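Local coordinates for protein polyprenyl synthetase (Nonlabens dokdonensis, PDB 6KD7) that probably acts as a magnesium-dependent prenyltransferase, a geranylgeranyl pyrophosphate synthase that lengthens isoprenoid diphosphates, at residues R8-F11 with L12-K16; K91-V94 with H95-W98. All coordinates share one frame; numbering follows the deposited sequence.

Interaction 1 (R8-F11 with L12-K16)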
loop_
_atom_site.group_PDB
_atom_site.type_symbol
_atom_site.label_atom_id
_atom_site.label_comp_id
_atom_site.label_asym_id
_atom_site.label_seq_id
_atom_site.Cartn_x
_atom_site.Cartn_y
_atom_site.Cartn_z
ATOM N N ARG A 8 26.440 5.154 39.366
ATOM C CA ARG A 8 25.236 4.722 38.623
ATOM C C ARG A 8 24.054 4.623 39.589
ATOM O O ARG A 8 22.968 5.051 39.223
ATOM C CB ARG A 8 25.506 3.400 37.903
ATOM C CG ARG A 8 24.474 3.052 36.842
ATOM C CD ARG A 8 24.775 1.792 36.055
ATOM N NE ARG A 8 25.917 1.939 35.170
ATOM C CZ ARG A 8 27.136 1.484 35.424
ATOM N NH1 ARG A 8 28.104 1.668 34.548
ATOM N NH2 ARG A 8 27.383 0.836 36.545
ATOM N N THR A 9 24.298 4.154 40.808
ATOM C CA THR A 9 23.197 3.908 41.763
ATOM C C THR A 9 22.613 5.263 42.170
ATOM O O THR A 9 21.370 5.400 42.178
ATOM C CB THR A 9 23.682 3.012 42.923
ATOM O OG1 THR A 9 24.032 1.729 42.398
ATOM C CG2 THR A 9 22.637 2.823 43.999
ATOM N N THR A 10 23.470 6.213 42.542
ATOM C CA THR A 10 23.073 7.599 42.902
ATOM C C THR A 10 22.361 8.225 41.685
ATOM O O THR A 10 21.302 8.837 41.859
ATOM C CB THR A 10 24.287 8.476 43.222
ATOM O OG1 THR A 10 25.222 7.737 44.007
ATOM C CG2 THR A 10 23.907 9.788 43.881
ATOM N N PHE A 11 22.940 8.061 40.495
ATOM C CA PHE A 11 22.400 8.659 39.247
ATOM C C PHE A 11 20.963 8.195 39.025
ATOM O O PHE A 11 20.117 9.097 38.839
ATOM C CB PHE A 11 23.254 8.345 38.038
ATOM C CG PHE A 11 22.647 8.883 36.777
ATOM C CD1 PHE A 11 22.743 10.230 36.470
ATOM C CD2 PHE A 11 21.973 8.044 35.907
ATOM C CE1 PHE A 11 22.159 10.726 35.316
ATOM C CE2 PHE A 11 21.393 8.548 34.757
ATOM C CZ PHE A 11 21.481 9.885 34.463
ATOM N N LEU A 12 20.663 6.901 39.182
ATOM C CA LEU A 12 19.314 6.348 38.872
ATOM C C LEU A 12 18.327 6.794 39.931
ATOM O O LEU A 12 17.166 7.063 39.576
ATOM C CB LEU A 12 19.376 4.830 38.712
ATOM C CG LEU A 12 20.192 4.364 37.497
ATOM C CD1 LEU A 12 20.241 2.836 37.415
ATOM C CD2 LEU A 12 19.660 4.947 36.176
ATOM N N GLU A 13 18.788 7.011 41.152
ATOM C CA GLU A 13 17.927 7.586 42.216
ATOM C C GLU A 13 17.567 9.032 41.851
ATOM O O GLU A 13 16.387 9.396 41.959
ATOM C CB GLU A 13 18.634 7.540 43.572
ATOM C CG GLU A 13 18.509 6.189 44.268
ATOM C CD GLU A 13 19.631 5.887 45.252
ATOM O OE1 GLU A 13 20.346 6.832 45.640
ATOM O OE2 GLU A 13 19.813 4.703 45.601
ATOM N N GLU A 14 18.566 9.831 41.490
ATOM C CA GLU A 14 18.398 11.279 41.218
ATOM C C GLU A 14 17.575 11.473 39.920
ATOM O O GLU A 14 16.666 12.335 39.929
ATOM C CB GLU A 14 19.789 11.906 41.249
ATOM C CG GLU A 14 20.371 11.954 42.657
ATOM C CD GLU A 14 19.445 12.637 43.652
ATOM O OE1 GLU A 14 19.071 11.981 44.605
ATOM O OE2 GLU A 14 19.043 13.800 43.424
ATOM N N LEU A 15 17.789 10.636 38.896
ATOM C CA LEU A 15 16.955 10.588 37.665
ATOM C C LEU A 15 15.480 10.441 38.037
ATOM O O LEU A 15 14.654 11.260 37.586
ATOM C CB LEU A 15 17.411 9.417 36.803
ATOM C CG LEU A 15 16.745 9.286 35.437
ATOM C CD1 LEU A 15 16.947 10.541 34.598
ATOM C CD2 LEU A 15 17.308 8.080 34.692
ATOM N N LYS A 16 15.150 9.441 38.840
ATOM C CA LYS A 16 13.731 9.214 39.194
ATOM C C LYS A 16 13.205 10.450 39.922
ATOM O O LYS A 16 12.077 10.853 39.651
ATOM C CB LYS A 16 13.619 7.964 40.067
ATOM C CG LYS A 16 12.318 7.840 40.843
ATOM C CD LYS A 16 11.892 6.415 41.112
ATOM C CE LYS A 16 11.216 5.745 39.931
ATOM N NZ LYS A 16 9.980 6.449 39.514
#
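F11 meets L12 and L15 along one side of helix 4-18. Its CD2 lies 3.9 Å from L12 CD2, where the two side chains cross, and its CE2 lies 4.1 Å from CD2 of L15, one turn on, a methyl that comes to the ring at a slant. The first torsion of F11, with CG anti to the backbone N (chi1 176°), swings the ring to the side where L12 CD2 and L15 CD2 lie. On the flank facing solvent, T9 and E13 run side by side, the methyl CG2 of T9 3.8 Å from OE2 of E13; a threonine suits this place because its methyl can lie against E13 while OG1 bonds back to the carbonyl of K5. Beneath these side chains run four i to i+4 backbone bonds, the straightest from L15 N to F11 O at 2.8 Å with an N-H...O angle of 168°. T10 OG1 turns back to the carbonyl of S6, and E14 forms a salt bridge with K18. Outward, F11 packs on I66 and E69 of helix 58-82 and on P44, while R8 NE bonds to the carbonyl of K40. Replacing the F11 ring with an alanine's methyl is likely to leave L12 CD2 and L15 CD2 without their aromatic neighbour and open a gap against I66 and P44. The arrangement is that of an amphipathic alpha-helix, here the N-terminal helix of an all-alpha prenyl synthase fold.

Interaction 2 (K91-V94 with H95-W98); sequences KETV and HKKW
W98 takes V94 O at the edge of its indole, in the ring plane, with CE3 3.5 Å from that oxygen, while CG of K97 lies 3.6 Å above one face, offset toward the rim. CE3 also meets the methyl CG1 of V94, the two side chains crossing at a slant. Beyond this pair, W98 packs edge-to-face with Y33 of helix 25-35. The imidazole of H95 presents one face to OG1 of T93; the two side chains lie alongside one another and point the same way. T93 holds the N-cap position of helix 94-97. Its OG1 sits between the backbone N and the carbonyl carbon (chi1 54°), where it also comes within 3.3 Å of CG of K96. That hydroxyl is hydrogen-bonded to the carbonyl of A85, tying the start of the helix to the chain just ahead of strand 87-88. T93 O in turn accepts a nearly straight bond from K97 N (2.9 Å, 168°) and a weak one from K96 N. One residue on, V94 O accepts the bond from W98 N at 2.9 Å; against the indole edge the same oxygen makes only a close contact. A branched apolar residue suits position 94, because V94 also packs against L77 and P30. E92 stretches toward the turn, OE1 3.6 Å from CA of K97, but its other oxygen, OE2, bonds to N261 and the backbone N of H258 in the second subunit. The carboxylate lies buried at the subunit boundary, and two N-H donors from the neighbouring chain, with K97 NZ 5.9 Å from OE1, would be expected to favour its charged form.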
loop_
_atom_site.group_PDB
_atom_site.type_symbol
_atom_site.label_atom_id
_atom_site.label_comp_id
_atom_site.label_asym_id
_atom_site.label_seq_id
_atom_site.Cartn_x
_atom_site.Cartn_y
_atom_site.Cartn_z
ATOM N N LYS A 91 13.298 -3.944 23.597
ATOM C CA LYS A 91 11.920 -3.447 23.815
ATOM C C LYS A 91 11.489 -2.622 22.602
ATOM O O LYS A 91 12.359 -2.202 21.805
ATOM C CB LYS A 91 11.800 -2.647 25.101
ATOM C CG LYS A 91 12.069 -3.437 26.370
ATOM C CD LYS A 91 11.338 -2.845 27.581
ATOM C CE LYS A 91 11.366 -3.768 28.780
ATOM N NZ LYS A 91 12.596 -4.601 28.759
ATOM N N GLU A 92 10.185 -2.475 22.419
ATOM C CA GLU A 92 9.654 -1.691 21.280
ATOM C C GLU A 92 10.179 -0.253 21.361
ATOM O O GLU A 92 10.232 0.323 22.456
ATOM C CB GLU A 92 8.132 -1.704 21.257
ATOM C CG GLU A 92 7.603 -3.017 20.701
ATOM C CD GLU A 92 6.117 -3.082 20.416
ATOM O OE1 GLU A 92 5.383 -2.239 20.974
ATOM O OE2 GLU A 92 5.721 -3.987 19.600
ATOM N N THR A 93 10.518 0.311 20.216
ATOM C CA THR A 93 10.839 1.752 20.117
ATOM C C THR A 93 9.586 2.566 20.426
ATOM O O THR A 93 8.471 2.054 20.261
ATOM C CB THR A 93 11.461 2.018 18.763
ATOM O OG1 THR A 93 10.540 1.508 17.803
ATOM C CG2 THR A 93 12.825 1.368 18.676
ATOM N N VAL A 94 9.781 3.822 20.806
ATOM C CA VAL A 94 8.682 4.722 21.175
ATOM C C VAL A 94 7.711 4.823 20.010
ATOM O O VAL A 94 6.517 4.775 20.287
ATOM C CB VAL A 94 9.229 6.097 21.616
ATOM C CG1 VAL A 94 8.126 7.133 21.662
ATOM C CG2 VAL A 94 9.940 5.994 22.970
ATOM N N HIS A 95 8.180 4.976 18.766
ATOM C CA HIS A 95 7.239 5.216 17.638
ATOM C C HIS A 95 6.445 3.945 17.289
ATOM O O HIS A 95 5.414 4.074 16.619
ATOM C CB HIS A 95 7.972 5.779 16.447
ATOM C CG HIS A 95 9.068 4.929 15.956
ATOM N ND1 HIS A 95 8.898 4.121 14.829
ATOM C CD2 HIS A 95 10.295 4.695 16.441
ATOM C CE1 HIS A 95 10.016 3.476 14.602
ATOM N NE2 HIS A 95 10.908 3.827 15.579
ATOM N N LYS A 96 6.964 2.782 17.675
ATOM C CA LYS A 96 6.267 1.487 17.482
ATOM C C LYS A 96 5.256 1.252 18.606
ATOM O O LYS A 96 4.151 0.855 18.306
ATOM C CB LYS A 96 7.294 0.363 17.406
ATOM C CG LYS A 96 8.010 0.274 16.075
ATOM C CD LYS A 96 7.071 0.529 14.939
ATOM C CE LYS A 96 7.395 -0.280 13.709
ATOM N NZ LYS A 96 6.311 -0.160 12.710
ATOM N N LYS A 97 5.654 1.501 19.851
ATOM C CA LYS A 97 4.762 1.322 21.023
ATOM C C LYS A 97 3.621 2.339 20.968
ATOM O O LYS A 97 2.495 1.982 21.270
ATOM C CB LYS A 97 5.563 1.455 22.314
ATOM C CG LYS A 97 4.739 1.367 23.581
ATOM C CD LYS A 97 5.577 1.176 24.806
ATOM C CE LYS A 97 4.763 1.235 26.072
ATOM N NZ LYS A 97 3.807 0.114 26.137
ATOM N N TRP A 98 3.940 3.573 20.603
ATOM C CA TRP A 98 2.920 4.634 20.475
ATOM C C TRP A 98 2.729 4.875 18.981
ATOM O O TRP A 98 2.093 4.059 18.340
ATOM C CB TRP A 98 3.367 5.900 21.210
ATOM C CG TRP A 98 3.161 5.830 22.691
ATOM C CD1 TRP A 98 2.031 6.148 23.377
ATOM C CD2 TRP A 98 4.112 5.395 23.673
ATOM N NE1 TRP A 98 2.213 5.947 24.712
ATOM C CE2 TRP A 98 3.475 5.480 24.925
ATOM C CE3 TRP A 98 5.430 4.937 23.620
ATOM C CZ2 TRP A 98 4.117 5.133 26.106
ATOM C CZ3 TRP A 98 6.058 4.587 24.789
ATOM C CH2 TRP A 98 5.412 4.691 26.014
#

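In the fold
Both contacts are local and partly buried, about 24 Å apart between centres, with their nearest atoms about 14 Å from one another. Interaction 1 stays within a single helix, 4-18, whose F11, T10 and E14 pack on helix 58-82; interaction 2 spans a change from strand to short helix and reaches helix 58-82 through T93, V94 and H95. Helix 58-82 is thus a neighbour of both, beside helix 42-54 at the first and helix 25-35 at the second. At 8-16 regular backbone bonds and hydrocarbon packing dominate, and no other subunit touches these residues; at 91-98 threonine and indole hold the turn to its own chain, while E92's carboxylate crosses to the second subunit.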